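PDB 6UH2: short chain dehydrogenase from Leptospira borgpetersenii serovar Hardjo-bovis, which binds NAD+ and, as a member of the short-chain dehydrogenase/reductase family, probably uses it to oxidise or reduce an alcohol or carbonyl substrate. Local coordinates for residues Ile95-Ile100 against Leu146-Ile151. Numbering follows the deposited sequence.
With NAD (nicotinamide-adenine-dinucleotide), chain D.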
ATOM      1  N   ILE B  95      11.919   8.945   7.120  1.00 12.36           N
ATOM      2  CA  ILE B  95      11.731   8.669   5.697  1.00 14.02           C
ATOM      3  C   ILE B  95      13.094   8.730   5.020  1.00 12.79           C
ATOM      4  O   ILE B  95      13.684   9.810   4.884  1.00 14.27           O
ATOM      5  CB  ILE B  95      10.742   9.641   5.040  1.00 14.69           C
ATOM      6  CG1 ILE B  95       9.406   9.631   5.791  1.00 15.07           C
ATOM      7  CG2 ILE B  95      10.534   9.275   3.560  1.00  9.37           C
ATOM      8  CD1 ILE B  95       8.314  10.397   5.099  1.00 17.18           C
ATOM      9  N   ASN B  96      13.590   7.570   4.580  1.00 12.40           N
ATOM     10  CA  ASN B  96      14.875   7.480   3.885  1.00 15.09           C
ATOM     11  C   ASN B  96      14.637   7.721   2.396  1.00 16.48           C
ATOM     12  O   ASN B  96      14.607   6.806   1.569  1.00 15.39           O
ATOM     13  CB  ASN B  96      15.523   6.124   4.147  1.00 11.13           C
ATOM     14  CG  ASN B  96      16.109   6.021   5.541  1.00 14.99           C
ATOM     15  OD1 ASN B  96      16.943   6.836   5.929  1.00 16.40           O
ATOM     16  ND2 ASN B  96      15.662   5.023   6.311  1.00 12.81           N
ATOM     17  N   CYS B  97      14.458   8.978   2.048  1.00 14.69           N
ATOM     18  CA  CYS B  97      14.109   9.305   0.676  1.00 16.25           C
ATOM     19  C   CYS B  97      15.327   9.599  -0.185  1.00 18.32           C
ATOM     20  O   CYS B  97      15.234   9.512  -1.413  1.00 19.88           O
ATOM     21  CB  CYS B  97      13.132  10.496   0.654  1.00 14.88           C
ATOM     22  SG  CYS B  97      12.323  10.758  -0.954  1.00 18.34           S
ATOM     23  N   ALA B  98      16.471   9.906   0.419  1.00 17.55           N
ATOM     24  CA  ALA B  98      17.653  10.216  -0.373  1.00 13.00           C
ATOM     25  C   ALA B  98      18.066   9.016  -1.217  1.00 19.09           C
ATOM     26  O   ALA B  98      18.068   7.873  -0.745  1.00 16.41           O
ATOM     27  CB  ALA B  98      18.798  10.635   0.543  1.00 14.87           C
ATOM     28  N   GLY B  99      18.411   9.291  -2.475  1.00 17.45           N
ATOM     29  CA  GLY B  99      18.866   8.269  -3.402  1.00 16.67           C
ATOM     30  C   GLY B  99      19.483   8.917  -4.617  1.00 15.48           C
ATOM     31  O   GLY B  99      19.098  10.023  -5.009  1.00 19.12           O
ATOM     32  N   ILE B 100      20.476   8.249  -5.206  1.00 16.04           N
ATOM     33  CA  ILE B 100      21.133   8.746  -6.412  1.00 12.95           C
ATOM     34  C   ILE B 100      21.365   7.585  -7.376  1.00 15.47           C
ATOM     35  O   ILE B 100      21.123   6.421  -7.064  1.00 17.94           O
ATOM     36  CB  ILE B 100      22.471   9.461  -6.125  1.00 14.73           C
ATOM     37  CG1 ILE B 100      23.510   8.455  -5.611  1.00 17.12           C
ATOM     38  CG2 ILE B 100      22.290  10.619  -5.152  1.00 25.91           C
ATOM     39  CD1 ILE B 100      24.934   8.987  -5.695  1.00 19.20           C
ATOM     40  N   LEU B 146      10.177   4.555   6.849  1.00 13.49           N
ATOM     41  CA  LEU B 146       9.730   4.333   5.474  1.00 12.73           C
ATOM     42  C   LEU B 146      10.924   4.515   4.555  1.00 12.87           C
ATOM     43  O   LEU B 146      11.508   5.602   4.510  1.00 13.17           O
ATOM     44  CB  LEU B 146       8.597   5.288   5.077  1.00 10.16           C
ATOM     45  CG  LEU B 146       8.129   5.129   3.620  1.00 12.77           C
ATOM     46  CD1 LEU B 146       7.534   3.727   3.381  1.00 12.67           C
ATOM     47  CD2 LEU B 146       7.129   6.235   3.220  1.00 11.44           C
ATOM     48  N   ASN B 147      11.286   3.453   3.837  1.00 11.92           N
ATOM     49  CA  ASN B 147      12.404   3.466   2.905  1.00 11.25           C
ATOM     50  C   ASN B 147      11.898   3.674   1.482  1.00 16.86           C
ATOM     51  O   ASN B 147      10.703   3.560   1.194  1.00 11.09           O
ATOM     52  CB  ASN B 147      13.202   2.158   3.018  1.00 10.06           C
ATOM     53  CG  ASN B 147      13.826   1.989   4.380  1.00 13.67           C
ATOM     54  OD1 ASN B 147      14.244   2.968   5.000  1.00 14.39           O
ATOM     55  ND2 ASN B 147      13.880   0.753   4.867  1.00 11.58           N
ATOM     56  N   PHE B 148      12.826   3.985   0.581  1.00 16.94           N
ATOM     57  CA  PHE B 148      12.484   4.221  -0.816  1.00 11.52           C
ATOM     58  C   PHE B 148      13.254   3.241  -1.690  1.00 16.44           C
ATOM     59  O   PHE B 148      14.490   3.273  -1.739  1.00 14.91           O
ATOM     60  CB  PHE B 148      12.728   5.683  -1.214  1.00 10.84           C
ATOM     61  CG  PHE B 148      11.486   6.522  -1.106  1.00 14.66           C
ATOM     62  CD1 PHE B 148      11.019   6.926   0.138  1.00 12.74           C
ATOM     63  CD2 PHE B 148      10.742   6.841  -2.237  1.00 13.31           C
ATOM     64  CE1 PHE B 148       9.838   7.669   0.248  1.00 16.80           C
ATOM     65  CE2 PHE B 148       9.571   7.573  -2.132  1.00 16.76           C
ATOM     66  CZ  PHE B 148       9.116   7.989  -0.888  1.00 17.50           C
ATOM     67  N   GLY B 149      12.513   2.333  -2.330  1.00 15.30           N
ATOM     68  CA  GLY B 149      13.073   1.456  -3.331  1.00 12.59           C
ATOM     69  C   GLY B 149      12.940   2.075  -4.705  1.00 14.82           C
ATOM     70  O   GLY B 149      13.170   3.280  -4.882  1.00 15.46           O
ATOM     71  N   SER B 150      12.547   1.251  -5.674  1.00 11.96           N
ATOM     72  CA  SER B 150      12.334   1.634  -7.061  1.00 13.21           C
ATOM     73  C   SER B 150      11.770   0.428  -7.790  1.00 12.03           C
ATOM     74  O   SER B 150      12.054  -0.720  -7.422  1.00 12.05           O
ATOM     75  CB  SER B 150      13.640   2.083  -7.740  1.00 14.56           C
ATOM     76  OG  SER B 150      13.437   2.207  -9.143  1.00 16.84           O
ATOM     77  N   ILE B 151      10.993   0.689  -8.845  1.00 13.25           N
ATOM     78  CA  ILE B 151      10.654  -0.411  -9.746  1.00 16.99           C
ATOM     79  C   ILE B 151      11.904  -1.160 -10.181  1.00 16.54           C
ATOM     80  O   ILE B 151      11.846  -2.356 -10.490  1.00 16.08           O
ATOM     81  CB  ILE B 151       9.878   0.100 -10.975  1.00 17.53           C
ATOM     82  CG1 ILE B 151      10.653   1.230 -11.662  1.00 14.13           C
ATOM     83  CG2 ILE B 151       8.478   0.539 -10.561  1.00 22.05           C
ATOM     84  CD1 ILE B 151      10.144   1.574 -13.065  1.00 23.56           C
TER
HETATM   85  PA  NAD D 301      16.217  13.753  -6.609  1.00 19.86           P
HETATM   86  O1A NAD D 301      17.556  13.541  -7.360  1.00 21.85           O
HETATM   87  O2A NAD D 301      15.237  14.827  -7.084  1.00 16.83           O
HETATM   88  O5B NAD D 301      16.475  13.976  -5.006  1.00 19.75           O
HETATM   89  C5B NAD D 301      17.404  13.223  -4.248  1.00 20.65           C
HETATM   90  C4B NAD D 301      17.731  14.121  -3.086  1.00 15.92           C
HETATM   91  O4B NAD D 301      18.678  13.330  -2.274  1.00 17.53           O
HETATM   92  C3B NAD D 301      18.444  15.420  -3.494  1.00 14.41           C
HETATM   93  O3B NAD D 301      17.857  16.558  -2.818  1.00 15.73           O
HETATM   94  C2B NAD D 301      19.869  15.208  -2.964  1.00 17.11           C
HETATM   95  O2B NAD D 301      20.496  16.441  -2.583  1.00 20.04           O
HETATM   96  C1B NAD D 301      19.656  14.218  -1.795  1.00 16.33           C
HETATM   97  N9A NAD D 301      20.952  13.613  -1.504  1.00 18.60           N
HETATM   98  C8A NAD D 301      21.938  13.203  -2.400  1.00 18.04           C
HETATM   99  N7A NAD D 301      22.998  12.768  -1.773  1.00 14.53           N
HETATM  100  C5A NAD D 301      22.717  12.915  -0.415  1.00 17.88           C
HETATM  101  C6A NAD D 301      23.447  12.658   0.741  1.00 17.62           C
HETATM  102  N6A NAD D 301      24.694  12.149   0.708  1.00 18.42           N
HETATM  103  N1A NAD D 301      22.866  12.910   1.924  1.00 14.97           N
HETATM  104  C2A NAD D 301      21.631  13.414   1.975  1.00 17.63           C
HETATM  105  N3A NAD D 301      20.863  13.706   0.923  1.00 17.07           N
HETATM  106  C4A NAD D 301      21.451  13.437  -0.254  1.00 14.65           C
HETATM  107  O3  NAD D 301      15.428  12.343  -6.517  1.00 20.78           O
HETATM  108  PN  NAD D 301      13.864  11.948  -6.523  1.00 21.87           P
HETATM  109  O1N NAD D 301      13.388  11.602  -7.956  1.00 29.83           O
HETATM  110  O2N NAD D 301      13.138  12.938  -5.606  1.00 20.69           O
HETATM  111  O5D NAD D 301      14.078  10.457  -5.780  1.00 20.58           O
HETATM  112  C5D NAD D 301      13.803  10.340  -4.401  1.00 20.29           C
HETATM  113  C4D NAD D 301      13.876   8.851  -4.070  1.00 17.00           C
HETATM  114  O4D NAD D 301      12.993   8.055  -4.958  1.00 21.57           O
HETATM  115  C3D NAD D 301      15.275   8.312  -4.364  1.00 12.83           C
HETATM  116  O3D NAD D 301      15.619   7.274  -3.438  1.00 15.88           O
HETATM  117  C2D NAD D 301      15.178   7.642  -5.768  1.00 15.85           C
HETATM  118  O2D NAD D 301      16.103   6.584  -5.960  1.00 16.21           O
HETATM  119  C1D NAD D 301      13.724   7.097  -5.676  1.00 18.29           C
HETATM  120  N1N NAD D 301      13.046   6.933  -7.010  1.00 20.88           N
HETATM  121  C2N NAD D 301      12.927   7.977  -7.876  1.00 20.43           C
HETATM  122  C3N NAD D 301      12.301   7.775  -9.080  1.00 25.76           C
HETATM  123  C7N NAD D 301      12.182   8.922 -10.024  1.00 28.63           C
HETATM  124  O7N NAD D 301      11.796   8.696 -11.161  1.00 25.81           O
HETATM  125  N7N NAD D 301      12.494  10.160  -9.580  1.00 27.42           N
HETATM  126  C4N NAD D 301      11.796   6.497  -9.378  1.00 23.55           C
HETATM  127  C5N NAD D 301      11.935   5.470  -8.493  1.00 29.23           C
HETATM  128  C6N NAD D 301      12.574   5.709  -7.278  1.00 24.15           C
HETATM  129  O   HOH W   1      15.860   4.280   1.107  1.00 18.51           O
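Asn96 ND2 donates to Asn147 OD1 at 2.8 Å, a side-chain bond between neighbouring parallel strands in the middle of the Rossmann-type sheet. The two side chains run alongside each other, their amide planes only 29° apart, and the N-H meets the carbonyl oxygen almost end-on. Both leave the sheet on the face covered by helices 111-139 and 171-191, and CG anti to the carbonyl carbon in each makes them point the same way. Both are buried there; Thr184 OG1 takes a hydrogen bond from Asn147 ND2, and Asn96 ND2 has a second, weak hydrogen bond with Ser129 OG. In the backbone, Asn96 N donates to Leu146 O at 2.9 Å, and Ile95 CA makes a CA-H...O contact with the same Leu146 O at 3.3 Å. Beyond this pair the chains diverge, and a water bridges them, donating to Asn96 O and accepting from Phe148 N.

This parting of the chains belongs to the cofactor cleft. Cys97 O accepts a hydrogen bond from NAD O3D, at 3.0 Å, and Phe148 CD2 comes to 3.7 Å from NAD O4D, so Cys97 and Phe148 both border the nicotinamide ribose. Further along, Ser150 OG lies near C5N of the nicotinamide ring, while Lys177 NZ hydrogen-bonds both Phe148 O and the cofactor. On the face toward helix 31-42, the Phe148 ring packs obliquely against Ile95 CG2, with CE1 at 3.7 Å. Cys97 has SG anti to its backbone N (chi1 -167°), which sets the sulfur squarely over the Phe148 ring, 4.0 Å from its centroid and 6° off the normal.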